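Local atomic coordinates of transcriptional regulator (Mesorhizobium loti, PDB entry 3BHQ), a protein that probably binds operator DNA and regulates transcription as a member of the TetR family, with an AefR-like C-terminal domain. Residues A[10-13]-A[14-17]; A[46-49]-A[50-54]; A[87-90]-A[91-95]. All blocks are in the same frame, centred on the assembly; numbering follows the deposited sequence. Where two conformers were deposited one is given.

Contact 1. Residues A[10-13]-A[14-17]; sequences SARK and DREI
E16 lies alongside the aliphatic part of R12 one helical turn back, its OE2 3.5 Å from R12 CG, while its other oxygen takes a lysine. The two side chains run side by side and point the same way, but the carboxylate and guanidinium planes are turned 62° apart and no direct salt bridge forms between them. A water bridges them instead: it donates to E16 OE1 and accepts from R12 NH1. The same OE1 receives K13 NZ at 2.9 Å in an i to i+3 salt bridge, the ammonium arriving nearly in line with the C-O bond. Bends along the lysine chain fold it across the glutamate, bringing K13 CE within 3.2 Å of OE1; NZ also makes a weak hydrogen bond to G43 O. With an alanine in place of this glutamate, the K13 ammonium would probably lose its carboxylate mate and the water on R12 NH1 its carboxylate partner.

All this sits on helix 9-28, the first helix of the three-helix DNA-binding domain of TetR-type regulators, where regular i to i+4 bonds run from D14 N to S10 O through I17 N to K13 O. R15 crosses R12 with NH2 3.5 Å from R12 CG, and its NE turns to a salt bridge with E7. D14, with CG beside its own backbone N (chi1 -72°), lies back over S10 O, its CG 3.3 Å from that oxygen. A water donates both to S10 O and to D14 OD1, at 2.7 Å from the latter. I17 CG1 packs 3.2 Å from K13 O. Helix 46-53 covers this side, with H52 as the partner of the D14 carboxylate and V49 and F53 against the buried isoleucine.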
ATOM      1  N   SER A  10     -10.394  15.774 -32.285  1.00 36.28           N
ATOM      2  CA  SER A  10      -9.094  15.849 -31.619  1.00 35.78           C
ATOM      3  C   SER A  10      -9.186  15.311 -30.183  1.00 33.86           C
ATOM      4  O   SER A  10      -8.290  14.589 -29.730  1.00 31.11           O
ATOM      5  CB  SER A  10      -8.558  17.288 -31.645  1.00 37.82           C
ATOM      6  OG  SER A  10      -7.226  17.351 -31.164  1.00 37.49           O
ATOM      7  N   ALA A  11     -10.266  15.658 -29.480  1.00 32.07           N
ATOM      8  CA  ALA A  11     -10.513  15.163 -28.113  1.00 31.92           C
ATOM      9  C   ALA A  11     -10.706  13.643 -28.120  1.00 31.54           C
ATOM     10  O   ALA A  11     -10.131  12.944 -27.285  1.00 31.22           O
ATOM     11  CB  ALA A  11     -11.712  15.841 -27.497  1.00 31.44           C
ATOM     12  N   ARG A  12     -11.496  13.142 -29.073  1.00 31.16           N
ATOM     13  CA  ARG A  12     -11.728  11.696 -29.218  1.00 30.86           C
ATOM     14  C   ARG A  12     -10.435  10.943 -29.549  1.00 28.67           C
ATOM     15  O   ARG A  12     -10.149   9.915 -28.930  1.00 26.64           O
ATOM     16  CB  ARG A  12     -12.808  11.406 -30.266  1.00 30.29           C
ATOM     17  CG  ARG A  12     -12.956   9.911 -30.688  1.00 31.43           C
ATOM     18  CD  ARG A  12     -14.317   9.583 -31.335  1.00 38.38           C
ATOM     19  NE  ARG A  12     -14.901  10.703 -32.092  1.00 52.71           N
ATOM     20  CZ  ARG A  12     -14.714  10.996 -33.389  1.00 58.43           C
ATOM     21  NH1 ARG A  12     -13.931  10.256 -34.184  1.00 63.80           N
ATOM     22  NH2 ARG A  12     -15.329  12.066 -33.905  1.00 56.75           N
ATOM     23  N   LYS A  13      -9.668  11.455 -30.516  1.00 26.94           N
ATOM     24  CA  LYS A  13      -8.383  10.841 -30.847  1.00 27.38           C
ATOM     25  C   LYS A  13      -7.456  10.797 -29.647  1.00 23.88           C
ATOM     26  O   LYS A  13      -6.824   9.784 -29.412  1.00 23.80           O
ATOM     27  CB  LYS A  13      -7.687  11.496 -32.065  1.00 31.16           C
ATOM     28  CG  LYS A  13      -7.898  10.741 -33.357  1.00 42.37           C
ATOM     29  CD  LYS A  13      -7.070   9.434 -33.333  1.00 52.56           C
ATOM     30  CE  LYS A  13      -7.670   8.335 -34.202  1.00 54.88           C
ATOM     31  NZ  LYS A  13      -7.339   7.011 -33.595  1.00 55.90           N
ATOM     32  N   ASP A  14      -7.379  11.878 -28.881  1.00 24.09           N
ATOM     33  CA  ASP A  14      -6.537  11.891 -27.670  1.00 23.59           C
ATOM     34  C   ASP A  14      -6.976  10.858 -26.615  1.00 21.78           C
ATOM     35  O   ASP A  14      -6.149  10.190 -26.028  1.00 22.27           O
ATOM     36  CB  ASP A  14      -6.422  13.292 -27.054  1.00 25.72           C
ATOM     37  CG  ASP A  14      -5.544  14.241 -27.886  1.00 28.39           C
ATOM     38  OD1 ASP A  14      -4.908  13.846 -28.895  1.00 25.63           O
ATOM     39  OD2 ASP A  14      -5.484  15.419 -27.503  1.00 30.81           O
ATOM     40  N   ARG A  15      -8.280  10.728 -26.418  1.00 24.04           N
ATOM     41  CA  ARG A  15      -8.830   9.681 -25.552  1.00 25.92           C
ATOM     42  C   ARG A  15      -8.435   8.285 -26.057  1.00 22.87           C
ATOM     43  O   ARG A  15      -8.039   7.430 -25.257  1.00 23.61           O
ATOM     44  CB  ARG A  15     -10.360   9.793 -25.464  1.00 28.43           C
ATOM     45  CG  ARG A  15     -11.030   8.688 -24.613  1.00 30.18           C
ATOM     46  CD  ARG A  15     -12.534   8.902 -24.407  1.00 35.33           C
ATOM     47  NE  ARG A  15     -13.267   9.137 -25.649  1.00 42.23           N
ATOM     48  CZ  ARG A  15     -13.560   8.207 -26.566  1.00 46.58           C
ATOM     49  NH1 ARG A  15     -13.218   6.917 -26.422  1.00 49.43           N
ATOM     50  NH2 ARG A  15     -14.229   8.583 -27.653  1.00 51.01           N
ATOM     51  N   GLU A  16      -8.553   8.064 -27.373  1.00 21.59           N
ATOM     52  CA  GLU A  16      -8.168   6.773 -27.974  1.00 23.03           C
ATOM     53  C   GLU A  16      -6.686   6.465 -27.786  1.00 21.82           C
ATOM     54  O   GLU A  16      -6.306   5.327 -27.505  1.00 21.46           O
ATOM     55  CB  GLU A  16      -8.558   6.719 -29.452  1.00 24.36           C
ATOM     56  CG  GLU A  16     -10.076   6.659 -29.664  1.00 26.56           C
ATOM     57  CD  GLU A  16     -10.542   6.868 -31.089  1.00 27.15           C
ATOM     58  OE1 GLU A  16      -9.744   7.207 -31.984  1.00 30.16           O
ATOM     59  OE2 GLU A  16     -11.761   6.710 -31.304  1.00 39.28           O
ATOM     60  N   ILE A  17      -5.848   7.496 -27.948  1.00 20.70           N
ATOM     61  CA  ILE A  17      -4.419   7.349 -27.748  1.00 18.36           C
ATOM     62  C   ILE A  17      -4.107   6.983 -26.273  1.00 18.69           C
ATOM     63  O   ILE A  17      -3.302   6.092 -26.021  1.00 19.31           O
ATOM     64  CB  ILE A  17      -3.640   8.626 -28.188  1.00 17.49           C
ATOM     65  CG1 ILE A  17      -3.778   8.819 -29.693  1.00 18.22           C
ATOM     66  CG2 ILE A  17      -2.175   8.539 -27.784  1.00 16.46           C
ATOM     67  CD1 ILE A  17      -3.380  10.235 -30.174  1.00 19.77           C
TER
HETATM   68  O   HOH W   1      -5.906  13.907 -31.365  1.00 37.30           O
HETATM   69  O   HOH W   2     -11.295   8.369 -33.859  1.00 49.31           O

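Contact 2. Residues A[46-49]-A[50-54]; sequences KQTV and YKHFT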
ATOM      1  N   LYS A  46       1.822   8.526 -36.221  1.00 18.59           N
ATOM      2  CA  LYS A  46       2.974   8.769 -35.344  1.00 19.98           C
ATOM      3  C   LYS A  46       3.080  10.282 -35.086  1.00 16.94           C
ATOM      4  O   LYS A  46       3.313  10.717 -33.958  1.00 18.14           O
ATOM      5  CB  LYS A  46       4.242   8.221 -36.047  1.00 24.17           C
ATOM      6  CG  LYS A  46       5.572   8.512 -35.390  1.00 29.06           C
ATOM      7  CD  LYS A  46       6.732   7.868 -36.175  1.00 29.75           C
ATOM      8  CE  LYS A  46       8.097   8.313 -35.567  1.00 44.24           C
ATOM      9  NZ  LYS A  46       9.253   7.398 -35.840  1.00 45.95           N
ATOM     10  N   GLN A  47       2.914  11.057 -36.151  1.00 18.60           N
ATOM     11  CA  GLN A  47       2.929  12.538 -36.069  1.00 19.75           C
ATOM     12  C   GLN A  47       1.963  13.075 -35.033  1.00 20.34           C
ATOM     13  O   GLN A  47       2.349  13.882 -34.197  1.00 18.30           O
ATOM     14  CB  GLN A  47       2.631  13.166 -37.422  1.00 21.85           C
ATOM     15  CG  GLN A  47       3.887  13.328 -38.279  1.00 25.26           C
ATOM     16  CD  GLN A  47       4.619  14.571 -37.924  1.00 26.78           C
ATOM     17  OE1 GLN A  47       5.639  14.533 -37.234  1.00 31.21           O
ATOM     18  NE2 GLN A  47       4.057  15.704 -38.333  1.00 28.56           N
ATOM     19  N   THR A  48       0.707  12.614 -35.096  1.00 19.46           N
ATOM     20  CA  THR A  48      -0.288  13.057 -34.107  1.00 19.07           C
ATOM     21  C   THR A  48       0.109  12.716 -32.677  1.00 20.33           C
ATOM     22  O   THR A  48       0.015  13.570 -31.791  1.00 18.67           O
ATOM     23  CB  THR A  48      -1.658  12.462 -34.418  1.00 17.15           C
ATOM     24  OG1 THR A  48      -2.087  12.954 -35.676  1.00 21.73           O
ATOM     25  CG2 THR A  48      -2.663  12.770 -33.293  1.00 23.87           C
ATOM     26  N   VAL A  49       0.582  11.492 -32.429  1.00 17.78           N
ATOM     27  CA  VAL A  49       0.990  11.101 -31.070  1.00 17.56           C
ATOM     28  C   VAL A  49       2.151  11.991 -30.545  1.00 18.21           C
ATOM     29  O   VAL A  49       2.077  12.521 -29.437  1.00 17.71           O
ATOM     30  CB  VAL A  49       1.276   9.574 -30.973  1.00 17.89           C
ATOM     31  CG1 VAL A  49       1.651   9.188 -29.552  1.00 19.24           C
ATOM     32  CG2 VAL A  49       0.049   8.782 -31.438  1.00 20.01           C
ATOM     33  N   TYR A  50       3.163  12.254 -31.379  1.00 19.00           N
ATOM     34  CA  TYR A  50       4.263  13.158 -30.990  1.00 18.88           C
ATOM     35  C   TYR A  50       3.816  14.609 -30.794  1.00 19.25           C
ATOM     36  O   TYR A  50       4.243  15.262 -29.832  1.00 19.21           O
ATOM     37  CB  TYR A  50       5.458  13.057 -31.958  1.00 20.04           C
ATOM     38  CG  TYR A  50       6.347  11.850 -31.685  1.00 21.06           C
ATOM     39  CD1 TYR A  50       7.277  11.858 -30.650  1.00 29.50           C
ATOM     40  CD2 TYR A  50       6.260  10.708 -32.476  1.00 21.86           C
ATOM     41  CE1 TYR A  50       8.104  10.750 -30.409  1.00 28.77           C
ATOM     42  CE2 TYR A  50       7.057   9.580 -32.224  1.00 27.73           C
ATOM     43  CZ  TYR A  50       7.984   9.618 -31.215  1.00 30.68           C
ATOM     44  OH  TYR A  50       8.790   8.518 -31.028  1.00 31.37           O
ATOM     45  N   LYS A  51       2.952  15.091 -31.684  1.00 19.33           N
ATOM     46  CA  LYS A  51       2.471  16.473 -31.601  1.00 19.72           C
ATOM     47  C   LYS A  51       1.680  16.720 -30.311  1.00 19.72           C
ATOM     48  O   LYS A  51       1.799  17.785 -29.667  1.00 19.38           O
ATOM     49  CB  LYS A  51       1.642  16.846 -32.844  1.00 19.50           C
ATOM     50  CG  LYS A  51       2.495  17.057 -34.095  1.00 20.53           C
ATOM     51  CD  LYS A  51       1.720  16.909 -35.411  1.00 22.10           C
ATOM     52  CE  LYS A  51       0.677  17.984 -35.648  1.00 22.67           C
ATOM     53  NZ  LYS A  51       0.080  17.848 -37.011  1.00 17.16           N
ATOM     54  N   HIS A  52       0.867  15.734 -29.940  1.00 19.58           N
ATOM     55  CA  HIS A  52      -0.051  15.877 -28.796  1.00 20.36           C
ATOM     56  C   HIS A  52       0.490  15.407 -27.468  1.00 19.86           C
ATOM     57  O   HIS A  52       0.037  15.894 -26.414  1.00 19.50           O
ATOM     58  CB  HIS A  52      -1.371  15.158 -29.097  1.00 20.37           C
ATOM     59  CG  HIS A  52      -2.150  15.777 -30.203  1.00 22.78           C
ATOM     60  ND1 HIS A  52      -3.483  15.489 -30.422  1.00 26.96           N
ATOM     61  CD2 HIS A  52      -1.815  16.735 -31.109  1.00 24.92           C
ATOM     62  CE1 HIS A  52      -3.916  16.203 -31.454  1.00 31.60           C
ATOM     63  NE2 HIS A  52      -2.925  16.963 -31.892  1.00 26.72           N
ATOM     64  N   PHE A  53       1.471  14.505 -27.459  1.00 18.00           N
ATOM     65  CA  PHE A  53       2.003  13.947 -26.234  1.00 17.95           C
ATOM     66  C   PHE A  53       3.515  14.004 -26.051  1.00 19.57           C
ATOM     67  O   PHE A  53       3.982  13.570 -24.990  1.00 20.63           O
ATOM     68  CB  PHE A  53       1.481  12.520 -26.045  1.00 17.72           C
ATOM     69  CG  PHE A  53      -0.017  12.464 -25.893  1.00 17.97           C
ATOM     70  CD1 PHE A  53      -0.594  12.841 -24.689  1.00 21.97           C
ATOM     71  CD2 PHE A  53      -0.841  12.117 -26.937  1.00 22.59           C
ATOM     72  CE1 PHE A  53      -1.989  12.839 -24.521  1.00 19.84           C
ATOM     73  CE2 PHE A  53      -2.249  12.124 -26.787  1.00 23.29           C
ATOM     74  CZ  PHE A  53      -2.814  12.470 -25.569  1.00 23.67           C
ATOM     75  N   THR A  54       4.252  14.500 -27.056  1.00 19.19           N
ATOM     76  CA  THR A  54       5.708  14.764 -27.000  1.00 18.61           C
ATOM     77  C   THR A  54       6.630  13.550 -26.884  1.00 21.25           C
ATOM     78  O   THR A  54       7.553  13.404 -27.703  1.00 21.79           O
ATOM     79  CB  THR A  54       6.039  15.794 -25.888  1.00 21.73           C
ATOM     80  OG1 THR A  54       5.528  17.049 -26.330  1.00 21.86           O
ATOM     81  CG2 THR A  54       7.587  15.954 -25.650  1.00 20.81           C
TER
HETATM   82  O   HOH W   3      -0.713  15.067 -37.383  1.00 31.02           O
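Helix 46-53 is the second helix of the predicted helix-turn-helix, the one that in TetR-family proteins reads the DNA, and its turns are tied by side chains four residues apart. K46 is extended and runs past Y50. Its CG meets the ring edge in plane, 3.7 Å from Y50 CE2, and K46 CE is equally near that carbon. The ring also brings CD2 to 3.3 Å from K46 O, the carbonyl that accepts Y50 N in a nearly straight bond (171°). Both polar ends reach one carboxylate on helix 35-42: K46 NZ forms a salt bridge and Y50 OH a hydrogen bond with E36 OE2, so the pair is fixed at its far end too.

On another side T48 CG2 stands over one face of the H52 imidazole in a CH-pi contact, 4.2 Å from the ring centroid, 16° off its normal. With OG1 beside the backbone N (chi1 -63°), CG2 falls anti to that N, which sets the methyl over the ring. T48 OG1 is hydrogen-bonded to a water at 3.0 Å, and K51 NZ donates to the same water. K51 folds over the Q47 carbonyl, its CG 3.2 Å from Q47 O, and the bend at chi3 helps carry the amine back to that water. The helix closes at F53, whose N bonds V49 O at a more bent angle; T54 then leaves helical geometry with positive phi, though its N still reaches Y50 O.

V49 packs on M35 and A39 of helix 35-42, and F53 on L59 and E62 of helix 56-83; both also face helix 9-28, where D14 is the hydrogen-bond partner of H52 ND1.

Contact 3. Residues A[87-90]-A[91-95]; sequences FMEG and GLQQL
L92, buried, tucks back over the M88 carbonyl, its CB 3.2 Å from M88 O. The same oxygen accepts L92 N at 2.8 Å, a bond whose donor stands above the carbonyl plane, 35° out of it. Q93 likewise lays its CG 3.2 Å from E89 O. Selenomethionine M88 only grazes the leucine, CB to CD1 4.5 Å, and both side chains sink inward: L92 onto F145, L82, V199 and L203, M88 onto L148, L153 and I154.

The solvent side is looser and bridged by water, although E89 and Q93 also brush L203 and D196 of helix 188-206. These two cross with carboxylate and amide planes 41° apart, and only E89 CG comes near Q93 NE2, at 3.8 Å. In one of the two E89 conformers, a water donates to E89 OE2 and accepts from Q93 NE2; a second water donates to Q93 OE1, accepts from Q94 NE2 and donates weakly to G90 O.

F87 occupies the N-cap position, and its carbonyl takes G91 N at 2.9 Å, starting the i to i+4 ladder. These are the amphipathic first two turns of helix 88-103 in the all-helical C-terminal domain of a TetR-family regulator.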
ATOM      1  N   PHE A  87     -30.448   4.844   5.934  1.00 16.96           N
ATOM      2  CA  PHE A  87     -29.786   3.995   6.898  1.00 17.65           C
ATOM      3  C   PHE A  87     -28.272   3.987   6.652  1.00 17.89           C
ATOM      4  O   PHE A  87     -27.804   3.612   5.573  1.00 17.83           O
ATOM      5  CB  PHE A  87     -30.373   2.589   6.822  1.00 17.45           C
ATOM      6  CG  PHE A  87     -31.826   2.559   7.066  1.00 16.47           C
ATOM      7  CD1 PHE A  87     -32.312   2.630   8.361  1.00 17.49           C
ATOM      8  CD2 PHE A  87     -32.728   2.488   6.016  1.00 13.67           C
ATOM      9  CE1 PHE A  87     -33.657   2.640   8.602  1.00 18.84           C
ATOM     10  CE2 PHE A  87     -34.099   2.498   6.253  1.00 15.18           C
ATOM     11  CZ  PHE A  87     -34.561   2.575   7.535  1.00 16.34           C
HETATM   12  N   MSE A  88     -27.518   4.406   7.671  1.00 17.92           N
HETATM   13  CA  MSE A  88     -26.078   4.498   7.547  1.00 18.43           C
HETATM   14  C   MSE A  88     -25.361   3.184   7.468  1.00 17.77           C
HETATM   15  O   MSE A  88     -24.359   3.150   6.733  1.00 19.33           O
HETATM   16  CB  MSE A  88     -25.452   5.346   8.669  1.00 18.89           C
HETATM   17  CG  MSE A  88     -25.807   6.824   8.581  1.00 22.66           C
HETATM   18 SE   MSE A  88     -25.192   7.717   7.012  0.75 21.30          SE
HETATM   19  CE  MSE A  88     -26.820   7.542   5.913  1.00 28.72           C
ATOM     20  N   GLU A  89     -25.760   2.143   8.216  1.00 18.57           N
ATOM     21  CA  GLU A  89     -25.030   0.880   8.123  0.50 18.95           C
ATOM     22  C   GLU A  89     -25.197   0.288   6.718  1.00 17.93           C
ATOM     23  O   GLU A  89     -24.209  -0.019   6.080  1.00 18.62           O
ATOM     24  CB  GLU A  89     -25.325  -0.146   9.231  0.50 19.91           C
ATOM     25  CG  GLU A  89     -24.255  -1.281   9.253  0.50 22.41           C
ATOM     26  CD  GLU A  89     -24.223  -2.126  10.537  0.50 23.49           C
ATOM     27  OE1 GLU A  89     -25.279  -2.298  11.181  0.50 37.39           O
ATOM     28  OE2 GLU A  89     -23.131  -2.642  10.881  0.50 24.17           O
ATOM     29  N   GLY A  90     -26.414   0.170   6.244  1.00 16.32           N
ATOM     30  CA  GLY A  90     -26.623  -0.326   4.873  1.00 16.04           C
ATOM     31  C   GLY A  90     -25.996   0.573   3.815  1.00 17.01           C
ATOM     32  O   GLY A  90     -25.409   0.097   2.859  1.00 16.81           O
ATOM     33  N   GLY A  91     -26.139   1.890   3.977  1.00 15.55           N
ATOM     34  CA  GLY A  91     -25.584   2.847   3.043  1.00 15.22           C
ATOM     35  C   GLY A  91     -24.072   2.730   2.958  1.00 15.78           C
ATOM     36  O   GLY A  91     -23.519   2.677   1.865  1.00 17.15           O
ATOM     37  N   LEU A  92     -23.429   2.648   4.116  1.00 15.56           N
ATOM     38  CA  LEU A  92     -21.961   2.470   4.166  1.00 18.24           C
ATOM     39  C   LEU A  92     -21.521   1.123   3.614  1.00 18.99           C
ATOM     40  O   LEU A  92     -20.452   1.045   2.995  1.00 20.16           O
ATOM     41  CB  LEU A  92     -21.409   2.694   5.576  1.00 17.74           C
ATOM     42  CG  LEU A  92     -21.300   4.164   5.990  1.00 21.97           C
ATOM     43  CD1 LEU A  92     -21.232   4.334   7.511  1.00 21.84           C
ATOM     44  CD2 LEU A  92     -20.136   4.837   5.265  1.00 24.05           C
ATOM     45  N   GLN A  93     -22.294   0.071   3.878  1.00 17.99           N
ATOM     46  CA  GLN A  93     -22.031  -1.253   3.308  1.00 19.00           C
ATOM     47  C   GLN A  93     -22.046  -1.180   1.784  1.00 19.26           C
ATOM     48  O   GLN A  93     -21.143  -1.699   1.124  1.00 20.74           O
ATOM     49  CB  GLN A  93     -23.028  -2.298   3.748  1.00 18.14           C
ATOM     50  CG  GLN A  93     -22.885  -2.780   5.165  1.00 19.64           C
ATOM     51  CD  GLN A  93     -24.016  -3.689   5.611  1.00 20.57           C
ATOM     52  OE1 GLN A  93     -24.989  -3.907   4.876  1.00 21.82           O
ATOM     53  NE2 GLN A  93     -23.923  -4.193   6.830  1.00 22.36           N
ATOM     54  N   GLN A  94     -23.067  -0.513   1.215  1.00 17.76           N
ATOM     55  CA  GLN A  94     -23.126  -0.382  -0.248  1.00 16.94           C
ATOM     56  C   GLN A  94     -21.942   0.389  -0.792  1.00 18.07           C
ATOM     57  O   GLN A  94     -21.364  -0.010  -1.802  1.00 19.95           O
ATOM     58  CB  GLN A  94     -24.495   0.187  -0.719  1.00 18.35           C
ATOM     59  CG  GLN A  94     -25.655  -0.748  -0.435  1.00 19.33           C
ATOM     60  CD  GLN A  94     -25.471  -2.112  -1.103  1.00 21.92           C
ATOM     61  OE1 GLN A  94     -25.263  -2.185  -2.310  1.00 23.54           O
ATOM     62  NE2 GLN A  94     -25.509  -3.166  -0.315  1.00 21.95           N
ATOM     63  N   LEU A  95     -21.543   1.464  -0.120  1.00 18.24           N
ATOM     64  CA  LEU A  95     -20.353   2.230  -0.540  1.00 18.83           C
ATOM     65  C   LEU A  95     -19.092   1.369  -0.454  1.00 18.28           C
ATOM     66  O   LEU A  95     -18.309   1.323  -1.419  1.00 20.24           O
ATOM     67  CB  LEU A  95     -20.159   3.491   0.326  1.00 19.56           C
ATOM     68  CG  LEU A  95     -18.905   4.344   0.120  1.00 21.67           C
ATOM     69  CD1 LEU A  95     -18.877   4.800  -1.347  1.00 26.45           C
ATOM     70  CD2 LEU A  95     -18.848   5.527   1.056  1.00 27.84           C
TER
HETATM   71  O   HOH W   4     -21.762  -3.645   8.631  1.00 24.17           O
HETATM   72  O   HOH W   5     -26.145  -3.132   2.482  1.00 22.97           O

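Contacts 1, 2 and 3 follow one another along the chain. The first two belong to the N-terminal DNA-binding domain, their centres 11 Å apart, and they touch through D14 with H52 and I17 with F53. Helix 9-28 thus backs the predicted recognition helix 46-53. Contact 3, on helix 88-103, lies on the opposite side of the chain's centre, its centre 38 Å from that of contact 1 and 46 Å from that of contact 2. Helix 56-83 spans the two regions, packing against F53 at one end and L92 and L95 at the other, consistent with a link between DNA-binding and regulatory domains.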